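Local coordinates for DUF1881 domain-containing protein (Neurospora crassa, PDB 5Z6D) that is of unknown function but joins a betagamma-crystallin domain, with a calcium site made inoperative by its domain interface, to an Ig-like domain in a protein abundant in fungal perithecia, at residues 11-19 with 67-75; 136-147 with 159-167. The protein carries 1 engineered substitution. All coordinates share one frame; numbering follows the deposited sequence.

Contact 1 (11-19 with 67-75); sequences IFYQKKNFE and WTTSQADIS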
loop_
_atom_site.group_PDB
_atom_site.type_symbol
_atom_site.label_atom_id
_atom_site.label_comp_id
_atom_site.label_asym_id
_atom_site.label_seq_id
_atom_site.Cartn_x
_atom_site.Cartn_y
_atom_site.Cartn_z
ATOM N N ILE A 11 10.571 -14.887 -10.310
ATOM C CA ILE A 11 10.012 -16.183 -10.598
ATOM C C ILE A 11 9.256 -16.681 -9.401
ATOM O O ILE A 11 9.800 -16.753 -8.295
ATOM C CB ILE A 11 11.094 -17.225 -10.981
ATOM C CG1 ILE A 11 12.041 -16.670 -12.048
ATOM C CG2 ILE A 11 10.426 -18.505 -11.440
ATOM C CD1 ILE A 11 13.049 -17.685 -12.551
ATOM N N PHE A 12 7.993 -17.012 -9.618
ATOM C CA PHE A 12 7.182 -17.589 -8.562
ATOM C C PHE A 12 7.216 -19.102 -8.663
ATOM O O PHE A 12 7.067 -19.671 -9.731
ATOM C CB PHE A 12 5.748 -17.083 -8.634
ATOM C CG PHE A 12 5.560 -15.717 -8.038
ATOM C CD1 PHE A 12 5.378 -15.562 -6.677
ATOM C CD2 PHE A 12 5.548 -14.587 -8.850
ATOM C CE1 PHE A 12 5.201 -14.298 -6.128
ATOM C CE2 PHE A 12 5.369 -13.322 -8.314
ATOM C CZ PHE A 12 5.186 -13.171 -6.960
ATOM N N TYR A 13 7.404 -19.760 -7.540
ATOM C CA TYR A 13 7.479 -21.194 -7.549
ATOM C C TYR A 13 6.298 -21.790 -6.804
ATOM O O TYR A 13 5.844 -21.267 -5.756
ATOM C CB TYR A 13 8.803 -21.662 -6.929
ATOM C CG TYR A 13 10.044 -21.161 -7.662
ATOM C CD1 TYR A 13 10.626 -21.904 -8.696
ATOM C CD2 TYR A 13 10.637 -19.955 -7.312
ATOM C CE1 TYR A 13 11.758 -21.436 -9.360
ATOM C CE2 TYR A 13 11.754 -19.479 -7.966
ATOM C CZ TYR A 13 12.319 -20.221 -8.985
ATOM O OH TYR A 13 13.444 -19.730 -9.621
ATOM N N GLN A 14 5.848 -22.912 -7.363
ATOM C CA GLN A 14 4.780 -23.730 -6.829
ATOM C C GLN A 14 5.115 -24.355 -5.472
ATOM O O GLN A 14 4.230 -24.547 -4.640
ATOM C CB GLN A 14 4.443 -24.813 -7.861
ATOM C CG GLN A 14 4.026 -26.153 -7.308
ATOM C CD GLN A 14 4.289 -27.278 -8.294
ATOM O OE1 GLN A 14 5.412 -27.455 -8.771
ATOM N NE2 GLN A 14 3.252 -28.038 -8.609
ATOM N N LYS A 15 6.386 -24.667 -5.238
ATOM C CA LYS A 15 6.786 -25.197 -3.940
ATOM C C LYS A 15 7.685 -24.214 -3.195
ATOM O O LYS A 15 8.164 -23.236 -3.786
ATOM C CB LYS A 15 7.492 -26.543 -4.109
ATOM C CG LYS A 15 6.869 -27.430 -5.175
ATOM C CD LYS A 15 6.860 -28.886 -4.749
ATOM C CE LYS A 15 6.839 -29.816 -5.953
ATOM N NZ LYS A 15 8.119 -29.762 -6.717
ATOM N N LYS A 16 7.896 -24.467 -1.906
ATOM C CA LYS A 16 8.785 -23.635 -1.100
ATOM C C LYS A 16 10.240 -23.829 -1.536
ATOM O O LYS A 16 10.557 -24.769 -2.256
ATOM C CB LYS A 16 8.627 -23.956 0.387
ATOM C CG LYS A 16 7.256 -23.639 0.956
ATOM C CD LYS A 16 7.143 -24.050 2.409
ATOM C CE LYS A 16 5.800 -23.613 2.987
ATOM N NZ LYS A 16 5.674 -23.900 4.432
ATOM N N ASN A 17 11.106 -22.914 -1.109
ATOM C CA ASN A 17 12.537 -22.979 -1.387
ATOM C C ASN A 17 12.905 -23.107 -2.867
ATOM O O ASN A 17 13.889 -23.773 -3.217
ATOM C CB ASN A 17 13.162 -24.138 -0.602
ATOM C CG ASN A 17 14.650 -23.946 -0.366
ATOM O OD1 ASN A 17 15.123 -22.820 -0.212
ATOM N ND2 ASN A 17 15.399 -25.048 -0.349
ATOM N N PHE A 18 12.109 -22.466 -3.725
ATOM C CA PHE A 18 12.432 -22.260 -5.138
ATOM C C PHE A 18 12.520 -23.558 -5.943
ATOM O O PHE A 18 13.300 -23.658 -6.893
ATOM C CB PHE A 18 13.743 -21.481 -5.269
ATOM C CG PHE A 18 13.896 -20.377 -4.259
ATOM C CD1 PHE A 18 13.151 -19.216 -4.378
ATOM C CD2 PHE A 18 14.779 -20.492 -3.192
ATOM C CE1 PHE A 18 13.282 -18.188 -3.454
ATOM C CE2 PHE A 18 14.912 -19.471 -2.264
ATOM C CZ PHE A 18 14.154 -18.303 -2.396
ATOM N N GLU A 19 11.722 -24.551 -5.574
ATOM C CA GLU A 19 11.795 -25.835 -6.265
ATOM C C GLU A 19 10.619 -25.974 -7.234
ATOM O O GLU A 19 9.566 -25.348 -7.048
ATOM C CB GLU A 19 11.836 -26.987 -5.259
ATOM C CG GLU A 19 12.878 -26.826 -4.132
ATOM C CD GLU A 19 14.332 -27.043 -4.574
ATOM O OE1 GLU A 19 14.619 -26.984 -5.787
ATOM O OE2 GLU A 19 15.198 -27.278 -3.694
ATOM N N TRP A 67 8.032 -7.803 -1.464
ATOM C CA TRP A 67 9.136 -8.762 -1.522
ATOM C C TRP A 67 10.258 -8.130 -2.320
ATOM O O TRP A 67 10.141 -7.974 -3.539
ATOM C CB TRP A 67 8.680 -10.089 -2.133
ATOM C CG TRP A 67 7.544 -10.684 -1.350
ATOM C CD1 TRP A 67 7.490 -10.841 -0.002
ATOM C CD2 TRP A 67 6.308 -11.191 -1.867
ATOM N NE1 TRP A 67 6.294 -11.397 0.367
ATOM C CE2 TRP A 67 5.545 -11.624 -0.757
ATOM C CE3 TRP A 67 5.756 -11.297 -3.150
ATOM C CZ2 TRP A 67 4.262 -12.160 -0.892
ATOM C CZ3 TRP A 67 4.471 -11.828 -3.282
ATOM C CH2 TRP A 67 3.749 -12.258 -2.158
ATOM N N THR A 68 11.315 -7.719 -1.616
ATOM C CA THR A 68 12.412 -6.973 -2.220
ATOM C C THR A 68 13.589 -7.896 -2.499
ATOM O O THR A 68 14.490 -7.561 -3.265
ATOM C CB THR A 68 12.872 -5.797 -1.324
ATOM O OG1 THR A 68 13.387 -6.291 -0.075
ATOM C CG2 THR A 68 11.725 -4.853 -1.047
ATOM N N THR A 69 13.587 -9.058 -1.853
ATOM C CA THR A 69 14.603 -10.074 -2.095
ATOM C C THR A 69 13.926 -11.436 -2.135
ATOM O O THR A 69 12.768 -11.579 -1.727
ATOM C CB THR A 69 15.725 -10.090 -1.012
ATOM O OG1 THR A 69 15.186 -10.495 0.256
ATOM C CG2 THR A 69 16.371 -8.718 -0.862
ATOM N N SER A 70 14.638 -12.427 -2.640
ATOM C CA SER A 70 14.076 -13.764 -2.791
ATOM C C SER A 70 13.572 -14.313 -1.454
ATOM O O SER A 70 14.285 -14.269 -0.465
ATOM C CB SER A 70 15.115 -14.700 -3.388
ATOM O OG SER A 70 15.445 -14.255 -4.698
ATOM N N GLN A 71 12.337 -14.805 -1.439
ATOM C CA GLN A 71 11.733 -15.367 -0.223
ATOM C C GLN A 71 11.471 -16.854 -0.387
ATOM O O GLN A 71 10.751 -17.259 -1.290
ATOM C CB GLN A 71 10.423 -14.641 0.106
ATOM C CG GLN A 71 10.598 -13.164 0.362
ATOM C CD GLN A 71 11.398 -12.894 1.620
ATOM O OE1 GLN A 71 11.013 -13.310 2.714
ATOM N NE2 GLN A 71 12.536 -12.222 1.467
ATOM N N ALA A 72 12.029 -17.673 0.499
ATOM C CA ALA A 72 11.895 -19.117 0.326
ATOM C C ALA A 72 10.538 -19.652 0.800
ATOM O O ALA A 72 10.200 -20.809 0.536
ATOM C CB ALA A 72 13.037 -19.841 1.048
ATOM N N ASP A 73 9.756 -18.806 1.469
ATOM C CA ASP A 73 8.433 -19.197 1.952
ATOM C C ASP A 73 7.466 -18.017 1.990
ATOM O O ASP A 73 7.580 -17.153 2.857
ATOM C CB ASP A 73 8.566 -19.817 3.354
ATOM C CG ASP A 73 7.310 -20.560 3.803
ATOM O OD1 ASP A 73 6.249 -20.406 3.152
ATOM O OD2 ASP A 73 7.383 -21.301 4.808
ATOM N N ILE A 74 6.510 -17.987 1.059
ATOM C CA ILE A 74 5.443 -16.979 1.107
ATOM C C ILE A 74 4.059 -17.604 1.292
ATOM O O ILE A 74 3.052 -17.042 0.855
ATOM C CB ILE A 74 5.428 -16.099 -0.166
ATOM C CG1 ILE A 74 5.255 -16.944 -1.435
ATOM C CG2 ILE A 74 6.699 -15.271 -0.241
ATOM C CD1 ILE A 74 5.018 -16.108 -2.687
ATOM N N SER A 75 4.010 -18.750 1.960
ATOM C CA SER A 75 2.760 -19.473 2.166
ATOM C C SER A 75 1.827 -18.831 3.200
ATOM O O SER A 75 0.660 -19.211 3.299
ATOM C CB SER A 75 3.066 -20.903 2.592
ATOM O OG SER A 75 3.749 -20.907 3.837
#

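Contact 2 (136-147 with 159-167); sequences MPEGGPPVTTAV and AVGSVYFEW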
loop_
_atom_site.group_PDB
_atom_site.type_symbol
_atom_site.label_atom_id
_atom_site.label_comp_id
_atom_site.label_asym_id
_atom_site.label_seq_id
_atom_site.Cartn_x
_atom_site.Cartn_y
_atom_site.Cartn_z
ATOM N N MET A 136 4.321 4.454 -6.617
ATOM C CA MET A 136 4.945 5.544 -7.362
ATOM C C MET A 136 6.354 5.197 -7.767
ATOM O O MET A 136 7.213 5.015 -6.912
ATOM C CB MET A 136 4.968 6.827 -6.544
ATOM C CG MET A 136 5.611 7.985 -7.309
ATOM S SD MET A 136 5.494 9.578 -6.474
ATOM C CE MET A 136 3.722 9.875 -6.517
ATOM N N PRO A 137 6.600 5.137 -9.079
ATOM C CA PRO A 137 7.962 4.923 -9.575
ATOM C C PRO A 137 8.867 6.095 -9.221
ATOM O O PRO A 137 8.383 7.209 -8.987
ATOM C CB PRO A 137 7.771 4.809 -11.091
ATOM C CG PRO A 137 6.492 5.533 -11.369
ATOM C CD PRO A 137 5.623 5.282 -10.171
ATOM N N GLU A 138 10.170 5.842 -9.167
ATOM C CA GLU A 138 11.138 6.897 -8.900
ATOM C C GLU A 138 10.958 7.986 -9.952
ATOM O O GLU A 138 10.884 7.693 -11.145
ATOM C CB GLU A 138 12.562 6.332 -8.908
ATOM C CG GLU A 138 13.645 7.324 -8.532
ATOM C CD GLU A 138 14.127 8.132 -9.714
ATOM O OE1 GLU A 138 13.981 7.656 -10.860
ATOM O OE2 GLU A 138 14.646 9.245 -9.497
ATOM N N GLY A 139 10.832 9.229 -9.497
ATOM C CA GLY A 139 10.610 10.355 -10.388
ATOM C C GLY A 139 9.284 10.256 -11.114
ATOM O O GLY A 139 9.131 10.774 -12.220
ATOM N N GLY A 140 8.319 9.581 -10.495
ATOM C CA GLY A 140 7.035 9.344 -11.125
ATOM C C GLY A 140 6.199 10.604 -11.206
ATOM O O GLY A 140 6.530 11.618 -10.596
ATOM N N PRO A 141 5.102 10.546 -11.968
ATOM C CA PRO A 141 4.205 11.703 -12.011
ATOM C C PRO A 141 3.514 11.894 -10.663
ATOM O O PRO A 141 3.324 10.913 -9.938
ATOM C CB PRO A 141 3.206 11.332 -13.113
ATOM C CG PRO A 141 3.205 9.843 -13.135
ATOM C CD PRO A 141 4.610 9.424 -12.787
ATOM N N PRO A 142 3.165 13.142 -10.318
ATOM C CA PRO A 142 2.443 13.428 -9.070
ATOM C C PRO A 142 1.029 12.911 -9.166
ATOM O O PRO A 142 0.531 12.711 -10.275
ATOM C CB PRO A 142 2.465 14.954 -8.982
ATOM C CG PRO A 142 2.527 15.381 -10.408
ATOM C CD PRO A 142 3.376 14.356 -11.123
ATOM N N VAL A 143 0.393 12.682 -8.022
ATOM C CA VAL A 143 -0.912 12.037 -7.998
ATOM C C VAL A 143 -1.801 12.718 -6.983
ATOM O O VAL A 143 -1.337 13.073 -5.919
ATOM C CB VAL A 143 -0.780 10.527 -7.651
ATOM C CG1 VAL A 143 -2.131 9.921 -7.299
ATOM C CG2 VAL A 143 -0.134 9.784 -8.806
ATOM N N THR A 144 -3.062 12.966 -7.333
ATOM C CA THR A 144 -4.045 13.422 -6.356
ATOM C C THR A 144 -5.057 12.315 -6.124
ATOM O O THR A 144 -5.577 11.734 -7.079
ATOM C CB THR A 144 -4.782 14.690 -6.808
ATOM O OG1 THR A 144 -3.890 15.803 -6.745
ATOM C CG2 THR A 144 -5.962 14.968 -5.871
ATOM N N THR A 145 -5.324 12.018 -4.851
ATOM C CA THR A 145 -6.226 10.938 -4.476
ATOM C C THR A 145 -7.263 11.450 -3.487
ATOM O O THR A 145 -6.927 12.087 -2.491
ATOM C CB THR A 145 -5.451 9.747 -3.865
ATOM O OG1 THR A 145 -4.518 9.253 -4.833
ATOM C CG2 THR A 145 -6.400 8.640 -3.477
ATOM N N ALA A 146 -8.536 11.195 -3.771
ATOM C CA ALA A 146 -9.590 11.717 -2.906
ATOM C C ALA A 146 -9.576 11.016 -1.557
ATOM O O ALA A 146 -9.321 9.812 -1.483
ATOM C CB ALA A 146 -10.942 11.556 -3.572
ATOM N N VAL A 147 -9.851 11.768 -0.494
ATOM C CA VAL A 147 -9.956 11.167 0.835
ATOM C C VAL A 147 -11.227 11.617 1.561
ATOM O O VAL A 147 -11.751 12.720 1.335
ATOM C CB VAL A 147 -8.739 11.491 1.743
ATOM C CG1 VAL A 147 -7.443 10.892 1.178
ATOM C CG2 VAL A 147 -8.592 12.980 1.938
ATOM N N ALA A 159 -14.547 15.256 7.384
ATOM C CA ALA A 159 -13.907 16.045 6.335
ATOM C C ALA A 159 -13.849 15.302 5.032
ATOM O O ALA A 159 -13.788 14.089 5.008
ATOM C CB ALA A 159 -12.507 16.447 6.754
ATOM N N VAL A 160 -13.852 16.045 3.941
ATOM C CA VAL A 160 -13.727 15.470 2.623
ATOM C C VAL A 160 -12.694 16.302 1.897
ATOM O O VAL A 160 -12.677 17.517 2.032
ATOM C CB VAL A 160 -15.073 15.458 1.885
ATOM C CG1 VAL A 160 -14.890 15.116 0.424
ATOM C CG2 VAL A 160 -16.019 14.477 2.564
ATOM N N GLY A 161 -11.779 15.658 1.186
ATOM C CA GLY A 161 -10.788 16.415 0.450
ATOM C C GLY A 161 -9.925 15.502 -0.382
ATOM O O GLY A 161 -10.418 14.566 -1.005
ATOM N N SER A 162 -8.635 15.797 -0.421
ATOM C CA SER A 162 -7.722 14.963 -1.182
ATOM C C SER A 162 -6.308 15.078 -0.653
ATOM O O SER A 162 -5.992 15.967 0.137
ATOM C CB SER A 162 -7.758 15.335 -2.665
ATOM O OG SER A 162 -7.387 16.687 -2.850
ATOM N N VAL A 163 -5.475 14.130 -1.075
ATOM C CA VAL A 163 -4.059 14.135 -0.746
ATOM C C VAL A 163 -3.294 14.207 -2.063
ATOM O O VAL A 163 -3.727 13.645 -3.073
ATOM C CB VAL A 163 -3.648 12.878 0.071
ATOM C CG1 VAL A 163 -3.883 11.586 -0.731
ATOM C CG2 VAL A 163 -2.195 12.986 0.534
ATOM N N TYR A 164 -2.171 14.917 -2.046
ATOM C CA TYR A 164 -1.336 15.093 -3.216
ATOM C C TYR A 164 0.020 14.463 -2.920
ATOM O O TYR A 164 0.688 14.844 -1.967
ATOM C CB TYR A 164 -1.212 16.588 -3.548
ATOM C CG TYR A 164 -0.417 16.941 -4.791
ATOM C CD1 TYR A 164 -0.940 16.737 -6.064
ATOM C CD2 TYR A 164 0.846 17.503 -4.690
ATOM C CE1 TYR A 164 -0.221 17.075 -7.200
ATOM C CE2 TYR A 164 1.572 17.843 -5.818
ATOM C CZ TYR A 164 1.039 17.626 -7.068
ATOM O OH TYR A 164 1.765 17.965 -8.192
ATOM N N PHE A 165 0.384 13.459 -3.703
ATOM C CA PHE A 165 1.693 12.811 -3.612
ATOM C C PHE A 165 2.620 13.317 -4.696
ATOM O O PHE A 165 2.226 13.444 -5.855
ATOM C CB PHE A 165 1.579 11.298 -3.760
ATOM C CG PHE A 165 0.710 10.640 -2.728
ATOM C CD1 PHE A 165 1.072 10.636 -1.393
ATOM C CD2 PHE A 165 -0.456 9.998 -3.108
ATOM C CE1 PHE A 165 0.272 10.009 -0.445
ATOM C CE2 PHE A 165 -1.257 9.364 -2.168
ATOM C CZ PHE A 165 -0.886 9.365 -0.841
ATOM N N GLU A 166 3.867 13.578 -4.337
ATOM C CA GLU A 166 4.827 13.945 -5.369
ATOM C C GLU A 166 6.174 13.328 -5.055
ATOM O O GLU A 166 6.492 13.086 -3.901
ATOM C CB GLU A 166 4.945 15.475 -5.503
ATOM C CG GLU A 166 5.593 16.180 -4.333
ATOM C CD GLU A 166 5.745 17.678 -4.572
ATOM O OE1 GLU A 166 5.202 18.180 -5.581
ATOM O OE2 GLU A 166 6.406 18.352 -3.754
ATOM N N TRP A 167 6.960 13.054 -6.087
ATOM C CA TRP A 167 8.299 12.542 -5.868
ATOM C C TRP A 167 9.244 13.660 -5.469
ATOM O O TRP A 167 9.289 14.711 -6.111
ATOM C CB TRP A 167 8.834 11.836 -7.115
ATOM C CG TRP A 167 10.103 11.111 -6.822
ATOM C CD1 TRP A 167 11.375 11.574 -7.005
ATOM C CD2 TRP A 167 10.229 9.803 -6.252
ATOM N NE1 TRP A 167 12.286 10.627 -6.599
ATOM C CE2 TRP A 167 11.608 9.529 -6.136
ATOM C CE3 TRP A 167 9.311 8.827 -5.850
ATOM C CZ2 TRP A 167 12.091 8.323 -5.623
ATOM C CZ3 TRP A 167 9.789 7.632 -5.341
ATOM C CH2 TRP A 167 11.170 7.390 -5.229
HETATM O O HOH W 1 15.067 10.429 -6.944
HETATM O O HOH W 2 5.807 13.581 -8.555
#

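Contact 1 (11-19 with 67-75)
Lys16 carries CG beside its backbone N (chi1 -64°) and runs on extended, which takes NZ along the loop to Asp73, whose carboxylate is turned from its own N and lies beside its carbonyl carbon (chi1 -166°). They join the folded hairpin between strands 9-13 and 23-26 of the betagamma-crystallin domain to the loop following strand 64-67. Lys16 NZ reaches Asp73 OD2 at 3.1 Å from above the carboxylate plane, a salt bridge at an exposed place that suits a long, charged chain.

The other oxygen is held from within the loop. Ser75 N reaches Asp73 OD1 at 3.0 Å, which makes an Asx turn. Ser75 OG adds a second grip, donating to the syn lone pair of the same Asp73 OD1 at 2.6 Å; the two bonds fix the carboxylate's rotation and present OD2 to the lysine.

The backbones meet directly where Asn17 N donates to Ala72 O, 2.8 Å away. Asn17 has a left-handed backbone conformation, which asparagine tolerates well. Next to it Phe18 meets the loop with the far end of its ring: the small Ala72 lets Phe18 CZ come within 3.6 Å of Ala72 CA, with the methyl beside CE2. Ser70 OG, bonded to Val46 N, ties the loop to the sheet.

Deeper in, the apolar Phe12 suits a buried site: its ring stacks with Tyr41 and presents an edge to the loop. At that edge Phe12 CE1 meets Trp67 CZ3 at 3.8 Å and crosses the end of Ile74, whose CD1 lies 3.9 Å from the same CE1.

Contact 2 (136-147 with 159-167)
Val143 and Phe165 begin the backbone bonding: each N-H meets the other's carbonyl, with Phe165 N 2.8 Å from Val143 O. Thr145 with Val163 and Val147 with Gly161 repeat the paired bonds.

Apolar packing joins Val147 CG1 to Val163 CG1 at 4.1 Å, on the face that also carries buried Thr145 and Phe165; beta-branched valine and threonine suit strands. Pro142 lies alongside the Tyr164 ring, its CB 3.6 Å from Tyr164 CZ.

Aromatic contacts gather on Trp167, whose CG stands anti to N (chi1 -170°), laying the indole against the turn. Glu138 CA sits 3.6 Å from the centroid of its six-membered ring, a CH-pi contact over the face; Met136 SD comes to the edge, a Met-aromatic contact. With an alanine in place of Trp167, the turn at Glu138 and Gly139 is likely to lose the ring it packs on.

Waters bridge Trp167 NE1 to Glu138 OE2 and Trp167 N to Gly140 O. Glycine suits position 139, whose phi is positive, in the type II turn Pro137-Gly140. This turn packs at the end of an antiparallel beta hairpin, strands 143-151 and 157-168, in a sheet of the Ig-like domain.

In the fold
The two contacts lie in different domains on opposite sides of the chain's centre, their centres 32 Å apart, and share no strand. Both are partly buried, yet they are built differently. Contact 1 joins a hairpin turn to an irregular loop, so apart from one backbone bond it relies on side chains: a salt bridge outside and aromatic packing inside. Contact 2 joins neighbouring strands and gains its regularity from repeated backbone bonds, with one face of the hairpin turned to the domain interior and the other carrying more exposed residues. Each uses an aromatic residue beside a loop: Phe18 leans obliquely on one, whereas Trp167 offers a flat face to a tight turn.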